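Local atomic coordinates of benzoylformate Decarboxylase (Polynucleobacter necessarius, PDB entry 4K9Q), a protein that binds thiamine diphosphate and magnesium ion and probably catalyses the decarboxylation of benzoylformate to benzaldehyde and carbon dioxide. Residues E189-I194 with L323-Q328; D216-A221 with E241-F246; V268-P273 with K316-E321. All coordinates share one frame; numbering follows the deposited sequence.

Overall arrangement
From the N terminus, helix 184-196 carries the first half of contact 1, which closes only when the chain has passed through the six-stranded parallel sheet of the central domain and left helix 315-323. Within that long loop the other two contacts are nested, one after the other. Contact 2 closes a short loop between helix 214-224 and the turn before edge strand 246-249. Contact 3 then opens on strand 266-270, in the middle of the sheet, and closes on helix 315-323. The centres of the three contacts lie about 12 to 17 Å from one another. Phe-220 of helix 214-224 touches residues of contacts 1 and 3, so the three helices share one apolar layer against the sheet.

Contact 1: residues E189-I194 with L323-Q328; sequences EFAQRI and LKLIDQ
Ala-191 and Ile-194, one helical turn apart on the same side of their helix, meet Leu-325 and Ile-326 of the chain that follows helix 315-323. The methyl CB of Ala-191 lies against Leu-325 CB at 3.6 Å, and CD1 of the same leucine comes alongside it at 4.0 Å. Alanine suits this place because its small side chain lets the two backbones come close, with the CA atoms of Ala-191 and Leu-325 6.1 Å apart. Deeper in, the two isoleucines cross at about a right angle. Ile-326 CD1 fits into the fork of Ile-194, 3.7 Å from its CG2 and 3.8 Å from its CD1. The fork faces it because CG1 of Ile-194 stands anti to the carbonyl carbon (chi1 -67°), which leaves CG2 anti to the backbone N.

A type I turn from Leu-323 to Ile-326 presents both Leu-325 and Ile-326 to the helix, and the carbonyl of Ile-326 is held by Arg-223 NH1. Phe-220 and Leu-224 of helix 214-224 pack on Ile-326, while Val-268 and Leu-293 of the sheet lie against Ile-194. On another side of helix 184-196, Arg-193 forms a salt bridge with Asp-309. Here the chain just after helix 315-323 is laid back on helix 184-196, on one side of the parallel sheet of a Rossmann-like domain, the central domain of thiamine diphosphate enzymes.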
loop_
_atom_site.group_PDB
_atom_site.type_symbol
_atom_site.label_atom_id
_atom_site.label_comp_id
_atom_site.label_asym_id
_atom_site.label_seq_id
_atom_site.Cartn_x
_atom_site.Cartn_y
_atom_site.Cartn_z
ATOM N N GLU A 189 -33.160 -18.583 11.230
ATOM C CA GLU A 189 -32.438 -18.754 12.485
ATOM C C GLU A 189 -32.652 -17.559 13.419
ATOM O O GLU A 189 -32.948 -17.724 14.607
ATOM C CB GLU A 189 -30.948 -18.946 12.201
ATOM C CG GLU A 189 -30.101 -19.108 13.460
ATOM C CD GLU A 189 -28.612 -19.000 13.184
ATOM O OE1 GLU A 189 -28.204 -19.165 12.009
ATOM O OE2 GLU A 189 -27.851 -18.744 14.145
ATOM N N PHE A 190 -32.504 -16.349 12.884
ATOM C CA PHE A 190 -32.666 -15.154 13.709
ATOM C C PHE A 190 -34.102 -15.018 14.218
ATOM O O PHE A 190 -34.331 -14.672 15.380
ATOM C CB PHE A 190 -32.253 -13.891 12.941
ATOM C CG PHE A 190 -30.762 -13.676 12.864
ATOM C CD1 PHE A 190 -29.879 -14.740 12.924
ATOM C CD2 PHE A 190 -30.248 -12.386 12.731
ATOM C CE1 PHE A 190 -28.511 -14.533 12.853
ATOM C CE2 PHE A 190 -28.883 -12.176 12.662
ATOM C CZ PHE A 190 -28.014 -13.240 12.733
ATOM N N ALA A 191 -35.071 -15.298 13.348
ATOM C CA ALA A 191 -36.480 -15.221 13.732
ATOM C C ALA A 191 -36.784 -16.205 14.858
ATOM O O ALA A 191 -37.501 -15.880 15.803
ATOM C CB ALA A 191 -37.372 -15.487 12.531
ATOM N N GLN A 192 -36.222 -17.404 14.764
ATOM C CA GLN A 192 -36.408 -18.407 15.809
ATOM C C GLN A 192 -35.874 -17.909 17.153
ATOM O O GLN A 192 -36.525 -18.073 18.190
ATOM C CB GLN A 192 -35.730 -19.721 15.428
ATOM C CG GLN A 192 -36.411 -20.465 14.289
ATOM C CD GLN A 192 -35.593 -21.648 13.784
ATOM O OE1 GLN A 192 -34.498 -21.924 14.278
ATOM N NE2 GLN A 192 -36.129 -22.351 12.792
ATOM N N ARG A 193 -34.684 -17.312 17.137
ATOM C CA ARG A 193 -34.096 -16.765 18.364
ATOM C C ARG A 193 -35.003 -15.694 18.940
ATOM O O ARG A 193 -35.271 -15.668 20.141
ATOM C CB ARG A 193 -32.704 -16.184 18.095
ATOM C CG ARG A 193 -31.667 -17.217 17.700
ATOM C CD ARG A 193 -30.962 -17.786 18.913
ATOM N NE ARG A 193 -30.168 -16.774 19.610
ATOM C CZ ARG A 193 -28.957 -16.380 19.223
ATOM N NH1 ARG A 193 -28.402 -16.908 18.137
ATOM N NH2 ARG A 193 -28.304 -15.452 19.913
ATOM N N ILE A 194 -35.483 -14.805 18.078
ATOM C CA ILE A 194 -36.316 -13.697 18.532
ATOM C C ILE A 194 -37.631 -14.203 19.128
ATOM O O ILE A 194 -38.050 -13.767 20.199
ATOM C CB ILE A 194 -36.597 -12.700 17.392
ATOM C CG1 ILE A 194 -35.296 -12.006 16.982
ATOM C CG2 ILE A 194 -37.636 -11.682 17.824
ATOM C CD1 ILE A 194 -35.409 -11.206 15.697
ATOM N N LEU A 323 -40.067 -9.752 9.435
ATOM C CA LEU A 323 -41.444 -9.457 9.818
ATOM C C LEU A 323 -42.357 -10.636 9.483
ATOM O O LEU A 323 -43.277 -10.947 10.238
ATOM C CB LEU A 323 -41.947 -8.211 9.091
ATOM C CG LEU A 323 -42.652 -7.068 9.822
ATOM C CD1 LEU A 323 -43.824 -6.572 8.980
ATOM C CD2 LEU A 323 -43.109 -7.444 11.215
ATOM N N LYS A 324 -42.094 -11.281 8.349
ATOM C CA LYS A 324 -42.897 -12.417 7.889
ATOM C C LYS A 324 -42.875 -13.605 8.849
ATOM O O LYS A 324 -43.792 -14.427 8.846
ATOM C CB LYS A 324 -42.419 -12.890 6.516
ATOM C CG LYS A 324 -42.596 -11.869 5.413
ATOM C CD LYS A 324 -41.988 -12.347 4.106
ATOM C CE LYS A 324 -42.222 -11.318 3.016
ATOM N NZ LYS A 324 -41.602 -11.708 1.721
ATOM N N LEU A 325 -41.831 -13.702 9.666
ATOM C CA LEU A 325 -41.604 -14.910 10.462
ATOM C C LEU A 325 -41.813 -14.728 11.960
ATOM O O LEU A 325 -41.624 -15.668 12.729
ATOM C CB LEU A 325 -40.190 -15.443 10.223
ATOM C CG LEU A 325 -39.816 -15.766 8.780
ATOM C CD1 LEU A 325 -38.401 -16.343 8.710
ATOM C CD2 LEU A 325 -40.831 -16.731 8.171
ATOM N N ILE A 326 -42.188 -13.524 12.377
ATOM C CA ILE A 326 -42.336 -13.232 13.797
ATOM C C ILE A 326 -43.781 -12.899 14.140
ATOM O O ILE A 326 -44.433 -12.135 13.432
ATOM C CB ILE A 326 -41.409 -12.071 14.213
ATOM C CG1 ILE A 326 -39.947 -12.511 14.114
ATOM C CG2 ILE A 326 -41.720 -11.613 15.619
ATOM C CD1 ILE A 326 -38.968 -11.398 14.370
ATOM N N ASP A 327 -44.279 -13.478 15.230
ATOM C CA ASP A 327 -45.656 -13.237 15.658
ATOM C C ASP A 327 -45.785 -12.014 16.561
ATOM O O ASP A 327 -44.874 -11.690 17.327
ATOM C CB ASP A 327 -46.223 -14.465 16.374
ATOM C CG ASP A 327 -46.578 -15.589 15.417
ATOM O OD1 ASP A 327 -47.043 -15.294 14.293
ATOM O OD2 ASP A 327 -46.391 -16.767 15.793
ATOM N N GLN A 328 -46.930 -11.349 16.465
ATOM C CA GLN A 328 -47.239 -10.209 17.317
ATOM C C GLN A 328 -47.182 -10.555 18.801
ATOM O O GLN A 328 -47.716 -11.575 19.228
ATOM C CB GLN A 328 -48.626 -9.673 16.985
ATOM C CG GLN A 328 -49.043 -8.509 17.856
ATOM C CD GLN A 328 -48.230 -7.259 17.578
ATOM O OE1 GLN A 328 -48.177 -6.776 16.443
ATOM N NE2 GLN A 328 -47.589 -6.731 18.613
#

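Contact 2: residues D216-A221 with E241-F246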
loop_
_atom_site.group_PDB
_atom_site.type_symbol
_atom_site.label_atom_id
_atom_site.label_comp_id
_atom_site.label_asym_id
_atom_site.label_seq_id
_atom_site.Cartn_x
_atom_site.Cartn_y
_atom_site.Cartn_z
ATOM N N ASP A 216 -40.423 0.123 8.022
ATOM C CA ASP A 216 -40.183 -1.289 8.302
ATOM C C ASP A 216 -39.579 -1.509 9.686
ATOM O O ASP A 216 -39.851 -2.512 10.334
ATOM C CB ASP A 216 -39.284 -1.898 7.229
ATOM C CG ASP A 216 -39.752 -1.554 5.829
ATOM O OD1 ASP A 216 -39.279 -0.532 5.275
ATOM O OD2 ASP A 216 -40.608 -2.292 5.295
ATOM N N GLY A 217 -38.758 -0.564 10.136
ATOM C CA GLY A 217 -38.211 -0.625 11.482
ATOM C C GLY A 217 -39.302 -0.407 12.518
ATOM O O GLY A 217 -39.292 -1.033 13.578
ATOM N N ILE A 218 -40.248 0.479 12.215
ATOM C CA ILE A 218 -41.372 0.730 13.114
ATOM C C ILE A 218 -42.259 -0.510 13.199
ATOM O O ILE A 218 -42.635 -0.951 14.292
ATOM C CB ILE A 218 -42.209 1.928 12.655
ATOM C CG1 ILE A 218 -41.395 3.220 12.788
ATOM C CG2 ILE A 218 -43.487 2.039 13.492
ATOM C CD1 ILE A 218 -42.049 4.402 12.114
ATOM N N ALA A 219 -42.579 -1.079 12.040
ATOM C CA ALA A 219 -43.394 -2.291 12.004
ATOM C C ALA A 219 -42.773 -3.418 12.824
ATOM O O ALA A 219 -43.465 -4.092 13.593
ATOM C CB ALA A 219 -43.634 -2.732 10.564
ATOM N N PHE A 220 -41.468 -3.621 12.659
ATOM C CA PHE A 220 -40.750 -4.682 13.359
ATOM C C PHE A 220 -40.811 -4.478 14.873
ATOM O O PHE A 220 -41.118 -5.398 15.619
ATOM C CB PHE A 220 -39.292 -4.725 12.885
ATOM C CG PHE A 220 -38.567 -5.986 13.265
ATOM C CD1 PHE A 220 -38.898 -7.193 12.672
ATOM C CD2 PHE A 220 -37.556 -5.963 14.211
ATOM C CE1 PHE A 220 -38.232 -8.366 13.017
ATOM C CE2 PHE A 220 -36.884 -7.130 14.566
ATOM C CZ PHE A 220 -37.224 -8.333 13.967
ATOM N N ALA A 221 -40.514 -3.262 15.320
ATOM C CA ALA A 221 -40.510 -2.946 16.743
ATOM C C ALA A 221 -41.898 -3.117 17.359
ATOM O O ALA A 221 -42.036 -3.601 18.483
ATOM C CB ALA A 221 -40.017 -1.515 16.965
ATOM N N GLU A 241 -38.226 9.316 17.359
ATOM C CA GLU A 241 -37.727 9.454 18.725
ATOM C C GLU A 241 -38.806 9.836 19.739
ATOM O O GLU A 241 -38.543 9.905 20.947
ATOM C CB GLU A 241 -36.525 10.405 18.754
ATOM C CG GLU A 241 -35.399 9.844 17.877
ATOM C CD GLU A 241 -34.139 10.681 17.867
ATOM O OE1 GLU A 241 -34.209 11.898 18.151
ATOM O OE2 GLU A 241 -33.070 10.104 17.559
ATOM N N ASP A 242 -40.017 10.078 19.248
ATOM C CA ASP A 242 -41.154 10.268 20.147
ATOM C C ASP A 242 -42.082 9.037 20.180
ATOM O O ASP A 242 -43.131 9.059 20.823
ATOM C CB ASP A 242 -41.927 11.545 19.799
ATOM C CG ASP A 242 -42.403 11.568 18.362
ATOM O OD1 ASP A 242 -42.038 10.650 17.589
ATOM O OD2 ASP A 242 -43.137 12.510 17.996
ATOM N N HIS A 243 -41.684 7.966 19.506
ATOM C CA HIS A 243 -42.455 6.726 19.523
ATOM C C HIS A 243 -42.407 6.132 20.933
ATOM O O HIS A 243 -41.358 6.148 21.585
ATOM C CB HIS A 243 -41.875 5.739 18.510
ATOM C CG HIS A 243 -42.748 4.553 18.245
ATOM N ND1 HIS A 243 -42.852 3.492 19.118
ATOM C CD2 HIS A 243 -43.551 4.256 17.195
ATOM C CE1 HIS A 243 -43.683 2.592 18.619
ATOM N NE2 HIS A 243 -44.119 3.033 17.451
ATOM N N PRO A 244 -43.547 5.613 21.421
ATOM C CA PRO A 244 -43.608 5.072 22.786
ATOM C C PRO A 244 -42.552 4.010 23.091
ATOM O O PRO A 244 -42.163 3.851 24.248
ATOM C CB PRO A 244 -45.013 4.462 22.867
ATOM C CG PRO A 244 -45.513 4.404 21.447
ATOM C CD PRO A 244 -44.856 5.557 20.754
ATOM N N LEU A 245 -42.091 3.293 22.074
ATOM C CA LEU A 245 -41.104 2.248 22.302
ATOM C C LEU A 245 -39.678 2.796 22.393
ATOM O O LEU A 245 -38.776 2.110 22.882
ATOM C CB LEU A 245 -41.197 1.170 21.218
ATOM C CG LEU A 245 -42.474 0.328 21.187
ATOM C CD1 LEU A 245 -42.414 -0.680 20.049
ATOM C CD2 LEU A 245 -42.663 -0.387 22.516
ATOM N N PHE A 246 -39.473 4.030 21.938
ATOM C CA PHE A 246 -38.114 4.555 21.839
ATOM C C PHE A 246 -37.562 4.985 23.187
ATOM O O PHE A 246 -38.184 5.789 23.888
ATOM C CB PHE A 246 -38.033 5.726 20.869
ATOM C CG PHE A 246 -36.630 6.210 20.661
ATOM C CD1 PHE A 246 -35.727 5.446 19.933
ATOM C CD2 PHE A 246 -36.211 7.417 21.191
ATOM C CE1 PHE A 246 -34.430 5.884 19.741
ATOM C CE2 PHE A 246 -34.914 7.861 20.999
ATOM C CZ PHE A 246 -34.025 7.093 20.277
#
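Leu-245 presses its CD1 methyl against the backbone of Ala-221, 3.3 Å from the carbonyl O, and reaches the CB of Ala-221 at 4.0 Å. Both residues are buried, and this is the close half of the contact. The leucine can span the distance to the helix because its CG stands anti to its own carbonyl carbon (chi1 -66°) and the rest of the chain is extended, while the short alanine leaves the helix backbone accessible to it.

The other half is looser and partly exposed. Ile-218 brings CG2 obliquely to the His-243 ring, with NE2 at 4.1 Å as the nearest atom. The imidazole itself is firmly placed. Its ND1 accepts the N-H of Leu-245 at 3.1 Å, nearly straight at 168° and close to the ring plane, whereas NE2 is hydrogen-bonded to Glu-222 OE2. Pro-244 CD lies against one face of the ring, toward its rim, and Phe-239 meets it edge-to-face. Histidine thus satisfies an amide within its own type I turn and a helix carboxylate at once, and proline suits the second position of that turn. With an alanine in place of His-243, the Leu-245 N-H and the Glu-222 carboxylate would probably lose their common partner, and a gap would open beside Ile-218.

Behind Ala-221 stand Leu-202 and Tyr-204 of strand 201-204. Helix 214-224 belongs to the beta-alpha-beta crossover from that strand to strand 228-230, and the turn from His-243 to Phe-246 leads into strand 246-249 at the sheet edge.

Contact 3: residues V268-P273 with K316-E321; sequences VVIGAP and KLFLIE
Ile-270, Phe-318 and Leu-319 meet through torsions that bring CD2 of Leu-319 and the ring edge of Phe-318 to one methyl, CD1 of Ile-270. In Ile-270, CG1 stands anti to the carbonyl carbon (chi1 -58°) and the chain beyond it is extended, carrying CD1 away from the strand toward the helix. Phe-318 has CG anti to the backbone N (chi1 174°), which swings its ring toward the strand. Leu-319 brings its CD2 round to the same methyl although its CB does not aim straight at the strand.

Leu-319 CD2 and Ile-270 CD1 are 3.5 Å apart, closer than methyl groups usually settle, which indicates tight packing. The phenyl ring of Phe-318 receives the same CD1 at its edge, near the ring plane, with CE2 at 4.0 Å; the two side chains cross at about a right angle. Isoleucine fits a buried strand because its beta-branched shape suits the extended backbone, while its longer branch reaches the helix. One leucine methyl and the edge of the ring close on that branch's end from the helix.

Phe-220 of helix 214-224 packs on both Ile-270 and Leu-319, and Val-295 of the next strand lies against Phe-318. A backbone hydrogen bond to Ile-203 holds Ile-270 in the sheet. Just past it, Gly-271 takes a positive phi, a conformation easy for glycine, as the strand gives way to loop. On a different side of helix 315-323, Leu-317 packs on Pro-184 of a second subunit.

The contact is wholly apolar between its two segments. Its cohesion probably comes from burying hydrocarbon and from close fit, with the direction of the groups set by torsions and shape rather than by polar bonds.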
loop_
_atom_site.group_PDB
_atom_site.type_symbol
_atom_site.label_atom_id
_atom_site.label_comp_id
_atom_site.label_asym_id
_atom_site.label_seq_id
_atom_site.Cartn_x
_atom_site.Cartn_y
_atom_site.Cartn_z
ATOM N N VAL A 268 -30.943 -7.358 19.849
ATOM C CA VAL A 268 -31.082 -7.426 18.402
ATOM C C VAL A 268 -30.640 -6.104 17.762
ATOM O O VAL A 268 -31.335 -5.087 17.858
ATOM C CB VAL A 268 -32.532 -7.751 17.994
ATOM C CG1 VAL A 268 -32.642 -7.900 16.475
ATOM C CG2 VAL A 268 -33.002 -9.034 18.678
ATOM N N VAL A 269 -29.479 -6.122 17.113
ATOM C CA VAL A 269 -28.919 -4.914 16.509
ATOM C C VAL A 269 -29.144 -4.911 15.004
ATOM O O VAL A 269 -28.648 -5.794 14.300
ATOM C CB VAL A 269 -27.401 -4.823 16.778
ATOM C CG1 VAL A 269 -26.839 -3.501 16.256
ATOM C CG2 VAL A 269 -27.110 -5.000 18.277
ATOM N N ILE A 270 -29.882 -3.924 14.505
ATOM C CA ILE A 270 -30.170 -3.851 13.076
ATOM C C ILE A 270 -29.577 -2.590 12.449
ATOM O O ILE A 270 -29.956 -1.474 12.812
ATOM C CB ILE A 270 -31.696 -3.923 12.808
ATOM C CG1 ILE A 270 -32.271 -5.220 13.393
ATOM C CG2 ILE A 270 -31.985 -3.862 11.312
ATOM C CD1 ILE A 270 -33.762 -5.346 13.207
ATOM N N GLY A 271 -28.637 -2.771 11.521
ATOM C CA GLY A 271 -28.121 -1.657 10.729
ATOM C C GLY A 271 -27.036 -0.825 11.397
ATOM O O GLY A 271 -26.883 0.377 11.117
ATOM N N ALA A 272 -26.265 -1.465 12.269
ATOM C CA ALA A 272 -25.243 -0.774 13.046
ATOM C C ALA A 272 -24.014 -1.634 13.281
ATOM O O ALA A 272 -24.102 -2.864 13.311
ATOM C CB ALA A 272 -25.818 -0.367 14.395
ATOM N N PRO A 273 -22.866 -0.981 13.495
ATOM C CA PRO A 273 -21.695 -1.650 14.071
ATOM C C PRO A 273 -22.026 -2.185 15.464
ATOM O O PRO A 273 -22.919 -1.680 16.160
ATOM C CB PRO A 273 -20.672 -0.515 14.223
ATOM C CG PRO A 273 -21.167 0.598 13.345
ATOM C CD PRO A 273 -22.655 0.470 13.322
ATOM N N LYS A 316 -33.468 -2.840 5.021
ATOM C CA LYS A 316 -34.857 -2.916 4.585
ATOM C C LYS A 316 -35.221 -4.350 4.203
ATOM O O LYS A 316 -36.250 -4.879 4.640
ATOM C CB LYS A 316 -35.128 -1.957 3.423
ATOM C CG LYS A 316 -36.613 -1.754 3.167
ATOM C CD LYS A 316 -36.874 -0.709 2.108
ATOM C CE LYS A 316 -38.374 -0.524 1.918
ATOM N NZ LYS A 316 -38.686 0.356 0.766
ATOM N N LEU A 317 -34.372 -4.977 3.398
ATOM C CA LEU A 317 -34.626 -6.345 2.965
ATOM C C LEU A 317 -34.717 -7.290 4.164
ATOM O O LEU A 317 -35.594 -8.154 4.209
ATOM C CB LEU A 317 -33.556 -6.810 1.987
ATOM C CG LEU A 317 -33.592 -6.022 0.677
ATOM C CD1 LEU A 317 -32.594 -6.579 -0.312
ATOM C CD2 LEU A 317 -34.986 -6.055 0.088
ATOM N N PHE A 318 -33.835 -7.118 5.147
ATOM C CA PHE A 318 -33.918 -7.956 6.341
ATOM C C PHE A 318 -35.203 -7.730 7.130
ATOM O O PHE A 318 -35.867 -8.681 7.518
ATOM C CB PHE A 318 -32.741 -7.762 7.291
ATOM C CG PHE A 318 -32.917 -8.511 8.580
ATOM C CD1 PHE A 318 -32.608 -9.866 8.654
ATOM C CD2 PHE A 318 -33.457 -7.884 9.692
ATOM C CE1 PHE A 318 -32.799 -10.570 9.839
ATOM C CE2 PHE A 318 -33.655 -8.577 10.868
ATOM C CZ PHE A 318 -33.324 -9.920 10.943
ATOM N N LEU A 319 -35.540 -6.473 7.388
ATOM C CA LEU A 319 -36.722 -6.170 8.195
ATOM C C LEU A 319 -38.001 -6.711 7.540
ATOM O O LEU A 319 -38.890 -7.222 8.217
ATOM C CB LEU A 319 -36.828 -4.664 8.447
ATOM C CG LEU A 319 -35.793 -4.143 9.451
ATOM C CD1 LEU A 319 -35.620 -2.633 9.328
ATOM C CD2 LEU A 319 -36.182 -4.546 10.878
ATOM N N ILE A 320 -38.080 -6.605 6.222
ATOM C CA ILE A 320 -39.227 -7.131 5.485
ATOM C C ILE A 320 -39.325 -8.656 5.620
ATOM O O ILE A 320 -40.399 -9.200 5.893
ATOM C CB ILE A 320 -39.165 -6.723 3.995
ATOM C CG1 ILE A 320 -39.427 -5.220 3.855
ATOM C CG2 ILE A 320 -40.178 -7.508 3.188
ATOM C CD1 ILE A 320 -39.067 -4.675 2.502
ATOM N N GLU A 321 -38.198 -9.343 5.462
ATOM C CA GLU A 321 -38.188 -10.797 5.564
ATOM C C GLU A 321 -38.455 -11.288 6.990
ATOM O O GLU A 321 -39.157 -12.281 7.196
ATOM C CB GLU A 321 -36.870 -11.369 5.034
ATOM C CG GLU A 321 -36.709 -11.245 3.518
ATOM C CD GLU A 321 -37.926 -11.761 2.762
ATOM O OE1 GLU A 321 -38.273 -12.950 2.926
ATOM O OE2 GLU A 321 -38.549 -10.975 2.013
#